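Local coordinates for protein exopolygalacturonase (Yersinia enterocolitica, PDB 2UVF) that hydrolyses polygalacturonic acid, the backbone of pectin, from its chain ends as an exo-acting family 28 glycoside hydrolase, probably releasing digalacturonic acid, at residues Lys92-His97 and Asn428-Met433; His108-Gln113 and Asn455-Leu460. All blocks are in the same frame, centred on the assembly; numbering follows the deposited sequence.

In the fold
Contacts 1 and 2 both join the N-terminal fibronectin type III domain to the parallel beta-helix of the catalytic region, and their centres lie about 7 Å apart. On the beta-helix side their segments are neighbours: residues 428-433 and 455-460 run parallel, with Phe431 N 2.9 Å from Val457 O, a probable hydrogen bond. On the other side, helix 92-100 supplies contact 1, and the loop leading from it into strand 114-117 supplies contact 2. None of the residues lining the digalacturonic acid pocket, such as Asp381 and Asp402, belongs to these segments, and the nickel on His97 is distinct from the one bound at Asp376 and Gly401. The two contacts are therefore structural joints between domains.

Contact 1: residues Lys92-His97 and Asn428-Met433; sequences KPYIDH and NNYFRM. With NI (nickel (II) ion), chain J; SO4 (sulfate ion), chain G.
The first turns of helix 92-100 lie against the short strand 430-431, closest where the CA atoms of Ile95 and Tyr430 are 6.3 Å apart. Tyr430 carries the contact. Its CG stands anti to the backbone N (chi1 -173°), which extends the ring across to the helix, where Tyr94 sets its CB over the middle of one ring face in a CH-pi contact. The Tyr94 ring then leads off beside the backbone N (chi1 -74°), so the two side chains cross at roughly a right angle. Their ring centroids are 5.0 Å apart and the planes are inclined at 41°, an oblique pairing. Ile95 slides past in the opposite direction to Tyr430, its CG1 4.1 Å from Tyr430 CD1; a branched aliphatic chain suits this apolar flank.

Tyrosine also brings a hydroxyl to the polar end of the contact. A water donates to Tyr94 O at 2.8 Å and to Tyr430 OH at 3.0 Å. It accepts from His97 ND1 at 2.7 Å, lying in the plane of the imidazole edge. Tyr430 OH is bonded in addition to Glu285, and Tyr94 OH to Asp284, close to a sulfate probably left from crystallisation. The other imidazole nitrogen, His97 NE2, binds the nickel at 2.1 Å. The implication is that nickel on NE2 probably leaves the proton on ND1, and the water that accepts it, bound in turn to helix backbone and strand phenol, helps hold the ring's rotation, while aromatic packing supplies the direct contact between the segments.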
loop_
_atom_site.group_PDB
_atom_site.type_symbol
_atom_site.label_atom_id
_atom_site.label_comp_id
_atom_site.label_asym_id
_atom_site.label_seq_id
_atom_site.Cartn_x
_atom_site.Cartn_y
_atom_site.Cartn_z
ATOM N N LYS A 92 5.704 -13.372 -5.436
ATOM C CA LYS A 92 5.907 -14.119 -6.670
ATOM C C LYS A 92 5.377 -15.553 -6.718
ATOM O O LYS A 92 4.787 -15.922 -7.716
ATOM C CB LYS A 92 7.382 -14.081 -7.102
ATOM C CG LYS A 92 7.686 -14.762 -8.430
ATOM C CD LYS A 92 6.884 -14.188 -9.590
ATOM C CE LYS A 92 7.534 -14.531 -10.925
ATOM N NZ LYS A 92 8.408 -15.717 -10.768
ATOM N N PRO A 93 5.595 -16.379 -5.669
ATOM C CA PRO A 93 4.923 -17.689 -5.729
ATOM C C PRO A 93 3.381 -17.606 -5.849
ATOM O O PRO A 93 2.761 -18.480 -6.476
ATOM C CB PRO A 93 5.335 -18.364 -4.417
ATOM C CG PRO A 93 5.788 -17.257 -3.534
ATOM C CD PRO A 93 6.418 -16.252 -4.444
ATOM N N TYR A 94 2.782 -16.573 -5.244
ATOM C CA TYR A 94 1.347 -16.302 -5.379
ATOM C C TYR A 94 0.979 -15.835 -6.768
ATOM O O TYR A 94 -0.042 -16.221 -7.294
ATOM C CB TYR A 94 0.884 -15.293 -4.327
ATOM C CG TYR A 94 0.791 -15.908 -2.951
ATOM C CD1 TYR A 94 -0.383 -16.528 -2.513
ATOM C CD2 TYR A 94 1.881 -15.876 -2.095
ATOM C CE1 TYR A 94 -0.462 -17.100 -1.251
ATOM C CE2 TYR A 94 1.824 -16.462 -0.838
ATOM C CZ TYR A 94 0.660 -17.058 -0.409
ATOM O OH TYR A 94 0.648 -17.627 0.857
ATOM N N ILE A 95 1.815 -14.998 -7.360
ATOM C CA ILE A 95 1.602 -14.536 -8.721
ATOM C C ILE A 95 1.668 -15.692 -9.717
ATOM O O ILE A 95 0.864 -15.764 -10.652
ATOM C CB ILE A 95 2.618 -13.407 -9.112
ATOM C CG1 ILE A 95 2.330 -12.145 -8.285
ATOM C CG2 ILE A 95 2.628 -13.162 -10.667
ATOM C CD1 ILE A 95 3.523 -11.229 -8.116
ATOM N N ASP A 96 2.608 -16.614 -9.518
ATOM C CA ASP A 96 2.714 -17.728 -10.457
ATOM C C ASP A 96 1.511 -18.630 -10.357
ATOM O O ASP A 96 0.956 -19.058 -11.360
ATOM C CB ASP A 96 3.940 -18.545 -10.170
ATOM C CG ASP A 96 5.196 -17.908 -10.644
ATOM O OD1 ASP A 96 5.199 -16.837 -11.283
ATOM O OD2 ASP A 96 6.220 -18.510 -10.356
ATOM N N HIS A 97 1.090 -18.905 -9.131
ATOM C CA HIS A 97 -0.010 -19.809 -8.901
ATOM C C HIS A 97 -1.299 -19.238 -9.476
ATOM O O HIS A 97 -2.174 -19.983 -9.938
ATOM C CB HIS A 97 -0.132 -20.144 -7.418
ATOM C CG HIS A 97 -1.385 -20.885 -7.093
ATOM N ND1 HIS A 97 -2.518 -20.252 -6.626
ATOM C CD2 HIS A 97 -1.712 -22.186 -7.244
ATOM C CE1 HIS A 97 -3.479 -21.145 -6.468
ATOM N NE2 HIS A 97 -3.022 -22.326 -6.847
ATOM N N ASN A 428 4.401 -5.306 -9.158
ATOM C CA ASN A 428 4.793 -6.657 -8.735
ATOM C C ASN A 428 4.279 -7.061 -7.346
ATOM O O ASN A 428 4.981 -7.726 -6.573
ATOM C CB ASN A 428 6.320 -6.859 -8.847
ATOM C CG ASN A 428 6.846 -6.640 -10.268
ATOM O OD1 ASN A 428 6.079 -6.655 -11.248
ATOM N ND2 ASN A 428 8.151 -6.451 -10.385
ATOM N N ASN A 429 3.055 -6.641 -7.034
ATOM C CA ASN A 429 2.416 -6.986 -5.750
ATOM C C ASN A 429 1.387 -8.019 -5.988
ATOM O O ASN A 429 0.824 -8.118 -7.105
ATOM C CB ASN A 429 1.755 -5.759 -5.094
ATOM C CG ASN A 429 2.745 -4.667 -4.823
ATOM O OD1 ASN A 429 3.570 -4.817 -3.959
ATOM N ND2 ASN A 429 2.693 -3.571 -5.598
ATOM N N TYR A 430 1.153 -8.807 -4.941
ATOM C CA TYR A 430 0.002 -9.715 -4.915
ATOM C C TYR A 430 -1.037 -9.236 -3.889
ATOM O O TYR A 430 -0.770 -9.208 -2.698
ATOM C CB TYR A 430 0.474 -11.115 -4.577
ATOM C CG TYR A 430 -0.583 -12.188 -4.667
ATOM C CD1 TYR A 430 -0.880 -12.799 -5.874
ATOM C CD2 TYR A 430 -1.263 -12.617 -3.523
ATOM C CE1 TYR A 430 -1.847 -13.817 -5.934
ATOM C CE2 TYR A 430 -2.208 -13.597 -3.574
ATOM C CZ TYR A 430 -2.504 -14.207 -4.776
ATOM O OH TYR A 430 -3.453 -15.228 -4.803
ATOM N N PHE A 431 -2.215 -8.849 -4.359
ATOM C CA PHE A 431 -3.285 -8.421 -3.459
ATOM C C PHE A 431 -4.216 -9.600 -3.253
ATOM O O PHE A 431 -4.699 -10.163 -4.234
ATOM C CB PHE A 431 -4.056 -7.220 -4.035
ATOM C CG PHE A 431 -3.186 -6.042 -4.347
ATOM C CD1 PHE A 431 -3.020 -5.019 -3.424
ATOM C CD2 PHE A 431 -2.535 -5.946 -5.580
ATOM C CE1 PHE A 431 -2.200 -3.917 -3.706
ATOM C CE2 PHE A 431 -1.720 -4.854 -5.881
ATOM C CZ PHE A 431 -1.551 -3.828 -4.944
ATOM N N ARG A 432 -4.395 -10.029 -2.010
ATOM C CA ARG A 432 -5.407 -11.016 -1.699
ATOM C C ARG A 432 -6.634 -10.254 -1.192
ATOM O O ARG A 432 -7.135 -9.405 -1.887
ATOM C CB ARG A 432 -4.896 -12.079 -0.714
ATOM C CG ARG A 432 -5.660 -13.404 -0.775
ATOM C CD ARG A 432 -5.004 -14.469 0.097
ATOM N NE ARG A 432 -5.846 -15.645 0.258
ATOM C CZ ARG A 432 -6.883 -15.727 1.090
ATOM N NH1 ARG A 432 -7.592 -16.854 1.152
ATOM N NH2 ARG A 432 -7.230 -14.681 1.850
ATOM N N MET A 433 -7.106 -10.531 0.014
ATOM C CA MET A 433 -8.277 -9.806 0.529
ATOM C C MET A 433 -7.945 -8.392 0.966
ATOM O O MET A 433 -6.796 -8.077 1.300
ATOM C CB MET A 433 -9.035 -10.607 1.612
ATOM C CG MET A 433 -9.497 -11.935 1.058
ATOM S SD MET A 433 -10.644 -12.898 1.980
ATOM C CE MET A 433 -12.000 -11.762 2.190
HETATM NI NI NI J . -4.070 -24.164 -6.840
HETATM S S SO4 G . 2.504 -15.351 2.775
HETATM O O1 SO4 G . 3.923 -14.986 2.740
HETATM O O2 SO4 G . 2.390 -16.798 2.609
HETATM O O3 SO4 G . 1.849 -14.967 4.025
HETATM O O4 SO4 G . 1.831 -14.653 1.691
HETATM O O HOH W 1 -2.120 -17.662 -6.050
HETATM O O HOH W 2 -4.780 -23.869 -4.718
HETATM O O HOH W 3 -5.740 -23.043 -7.969
#

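Contact 2: residues His108-Gln113 and Asn455-Leu460; sequences HKIVMQ and NNVMYL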
loop_
_atom_site.group_PDB
_atom_site.type_symbol
_atom_site.label_atom_id
_atom_site.label_comp_id
_atom_site.label_asym_id
_atom_site.label_seq_id
_atom_site.Cartn_x
_atom_site.Cartn_y
_atom_site.Cartn_z
ATOM N N HIS A 108 -4.133 -11.343 -18.342
ATOM C CA HIS A 108 -2.950 -10.558 -18.683
ATOM C C HIS A 108 -1.743 -11.086 -17.914
ATOM O O HIS A 108 -1.756 -11.158 -16.685
ATOM C CB HIS A 108 -3.146 -9.057 -18.360
ATOM C CG HIS A 108 -1.970 -8.214 -18.756
ATOM N ND1 HIS A 108 -1.825 -7.688 -20.023
ATOM C CD2 HIS A 108 -0.859 -7.853 -18.070
ATOM C CE1 HIS A 108 -0.680 -7.032 -20.096
ATOM N NE2 HIS A 108 -0.076 -7.118 -18.925
ATOM N N LYS A 109 -0.701 -11.463 -18.645
ATOM C CA LYS A 109 0.547 -11.921 -18.034
ATOM C C LYS A 109 1.453 -10.740 -17.695
ATOM O O LYS A 109 1.955 -10.048 -18.572
ATOM C CB LYS A 109 1.281 -12.929 -18.936
ATOM C CG LYS A 109 0.447 -14.163 -19.357
ATOM C CD LYS A 109 0.971 -14.694 -20.714
ATOM C CE LYS A 109 0.044 -15.739 -21.355
ATOM N NZ LYS A 109 -1.123 -15.118 -22.058
ATOM N N ILE A 110 1.672 -10.530 -16.403
ATOM C CA ILE A 110 2.514 -9.441 -15.928
ATOM C C ILE A 110 3.998 -9.763 -16.129
ATOM O O ILE A 110 4.375 -10.915 -16.291
ATOM C CB ILE A 110 2.179 -9.071 -14.453
ATOM C CG1 ILE A 110 2.557 -10.198 -13.486
ATOM C CG2 ILE A 110 0.687 -8.717 -14.316
ATOM C CD1 ILE A 110 2.660 -9.770 -12.025
ATOM N N VAL A 111 4.829 -8.728 -16.129
ATOM C CA VAL A 111 6.271 -8.892 -16.204
ATOM C C VAL A 111 6.926 -8.399 -14.910
ATOM O O VAL A 111 6.374 -7.545 -14.210
ATOM C CB VAL A 111 6.854 -8.189 -17.468
ATOM C CG1 VAL A 111 6.343 -8.885 -18.762
ATOM C CG2 VAL A 111 6.532 -6.665 -17.480
ATOM N N MET A 112 8.082 -8.962 -14.570
ATOM C CA MET A 112 8.857 -8.485 -13.410
ATOM C C MET A 112 9.654 -7.217 -13.744
ATOM O O MET A 112 10.104 -7.039 -14.879
ATOM C CB MET A 112 9.758 -9.586 -12.843
ATOM C CG MET A 112 9.007 -10.846 -12.363
ATOM S SD MET A 112 7.981 -10.639 -10.856
ATOM C CE MET A 112 6.373 -10.352 -11.562
ATOM N N GLN A 113 9.794 -6.335 -12.748
ATOM C CA GLN A 113 10.446 -5.020 -12.891
ATOM C C GLN A 113 11.471 -4.818 -11.765
ATOM O O GLN A 113 11.928 -3.709 -11.519
ATOM C CB GLN A 113 9.411 -3.904 -12.835
ATOM C CG GLN A 113 8.417 -3.883 -13.987
ATOM C CD GLN A 113 7.319 -2.867 -13.787
ATOM O OE1 GLN A 113 6.142 -3.213 -13.669
ATOM N NE2 GLN A 113 7.694 -1.601 -13.752
ATOM N N ASN A 455 1.453 -4.253 -13.356
ATOM C CA ASN A 455 2.115 -5.555 -13.246
ATOM C C ASN A 455 1.891 -6.146 -11.857
ATOM O O ASN A 455 2.830 -6.606 -11.195
ATOM C CB ASN A 455 3.611 -5.477 -13.643
ATOM C CG ASN A 455 3.825 -5.231 -15.151
ATOM O OD1 ASN A 455 4.363 -4.192 -15.574
ATOM N ND2 ASN A 455 3.430 -6.192 -15.956
ATOM N N ASN A 456 0.614 -6.128 -11.455
ATOM C CA ASN A 456 0.146 -6.592 -10.175
ATOM C C ASN A 456 -0.886 -7.682 -10.441
ATOM O O ASN A 456 -1.528 -7.723 -11.496
ATOM C CB ASN A 456 -0.529 -5.458 -9.343
ATOM C CG ASN A 456 0.412 -4.310 -8.982
ATOM O OD1 ASN A 456 1.281 -4.436 -8.123
ATOM N ND2 ASN A 456 0.211 -3.171 -9.612
ATOM N N VAL A 457 -1.060 -8.552 -9.461
ATOM C CA VAL A 457 -2.098 -9.578 -9.504
ATOM C C VAL A 457 -3.022 -9.411 -8.282
ATOM O O VAL A 457 -2.543 -9.184 -7.172
ATOM C CB VAL A 457 -1.451 -11.008 -9.589
ATOM C CG1 VAL A 457 -2.314 -12.041 -8.968
ATOM C CG2 VAL A 457 -1.176 -11.355 -11.040
ATOM N N MET A 458 -4.336 -9.495 -8.506
ATOM C CA MET A 458 -5.317 -9.403 -7.420
ATOM C C MET A 458 -6.195 -10.651 -7.402
ATOM O O MET A 458 -6.781 -11.014 -8.424
ATOM C CB MET A 458 -6.217 -8.179 -7.594
ATOM C CG MET A 458 -5.533 -6.848 -7.507
ATOM S SD MET A 458 -4.515 -6.456 -8.946
ATOM C CE MET A 458 -4.216 -4.745 -8.557
ATOM N N TYR A 459 -6.284 -11.289 -6.240
ATOM C CA TYR A 459 -7.114 -12.472 -6.067
ATOM C C TYR A 459 -7.934 -12.330 -4.797
ATOM O O TYR A 459 -7.362 -12.244 -3.731
ATOM C CB TYR A 459 -6.222 -13.732 -6.025
ATOM C CG TYR A 459 -6.990 -14.994 -5.743
ATOM C CD1 TYR A 459 -7.992 -15.436 -6.607
ATOM C CD2 TYR A 459 -6.722 -15.751 -4.611
ATOM C CE1 TYR A 459 -8.728 -16.610 -6.325
ATOM C CE2 TYR A 459 -7.429 -16.925 -4.332
ATOM C CZ TYR A 459 -8.418 -17.343 -5.189
ATOM O OH TYR A 459 -9.125 -18.481 -4.885
ATOM N N LEU A 460 -9.262 -12.263 -4.930
ATOM C CA LEU A 460 -10.253 -12.179 -3.816
ATOM C C LEU A 460 -10.431 -10.787 -3.204
ATOM O O LEU A 460 -11.265 -10.589 -2.286
ATOM C CB LEU A 460 -10.009 -13.213 -2.692
ATOM C CG LEU A 460 -10.022 -14.706 -3.044
ATOM C CD1 LEU A 460 -9.588 -15.502 -1.815
ATOM C CD2 LEU A 460 -11.350 -15.196 -3.571
#
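Asn455 is the centre of this contact, with Ile110, Val111 and Gln113 of the loop gathered round it. Its CA lies 4.7 Å from the CA of Ile110. Ile110 holds CG1 in the crowded position between its backbone N and carbonyl carbon (chi1 67°), and so spreads both branches along the backbone of Asn455 and Asn456. CD1 comes to 3.3 Å from Asn455 O, while CG2 rests 3.7 Å from Asn456 O. Beyond them, Ile110 CD1 meets Val457 CG2 tip to tip at 4.3 Å, a small apolar join that Phe98 and Tyr99 extend by packing on Val457.

The carboxamide of Asn455 reaches past Ile110 into the loop. Val111 crosses it obliquely and brings CG2 against the carboxamide group, whereas Gln113 arrives at about a right angle, extended beyond CG. The two amide planes are turned 79° from each other, so they meet crosswise and not flat. Gln113 NE2 is bonded to Glu454 and to the carbonyl of Trp57, which anchors this side chain between the two domains.

Asparagine suits position 455 because the backbone there is in the left-handed helical region (phi 64°), which Asn tolerates better than most residues. The next residue, Asn456, points away from the loop and hydrogen-bonds to Asn429 and to Leu426 O. Such asparagine-to-asparagine bonding between successive coils is characteristic of the turns of right-handed parallel beta-helices, the fold of family 28 glycoside hydrolases.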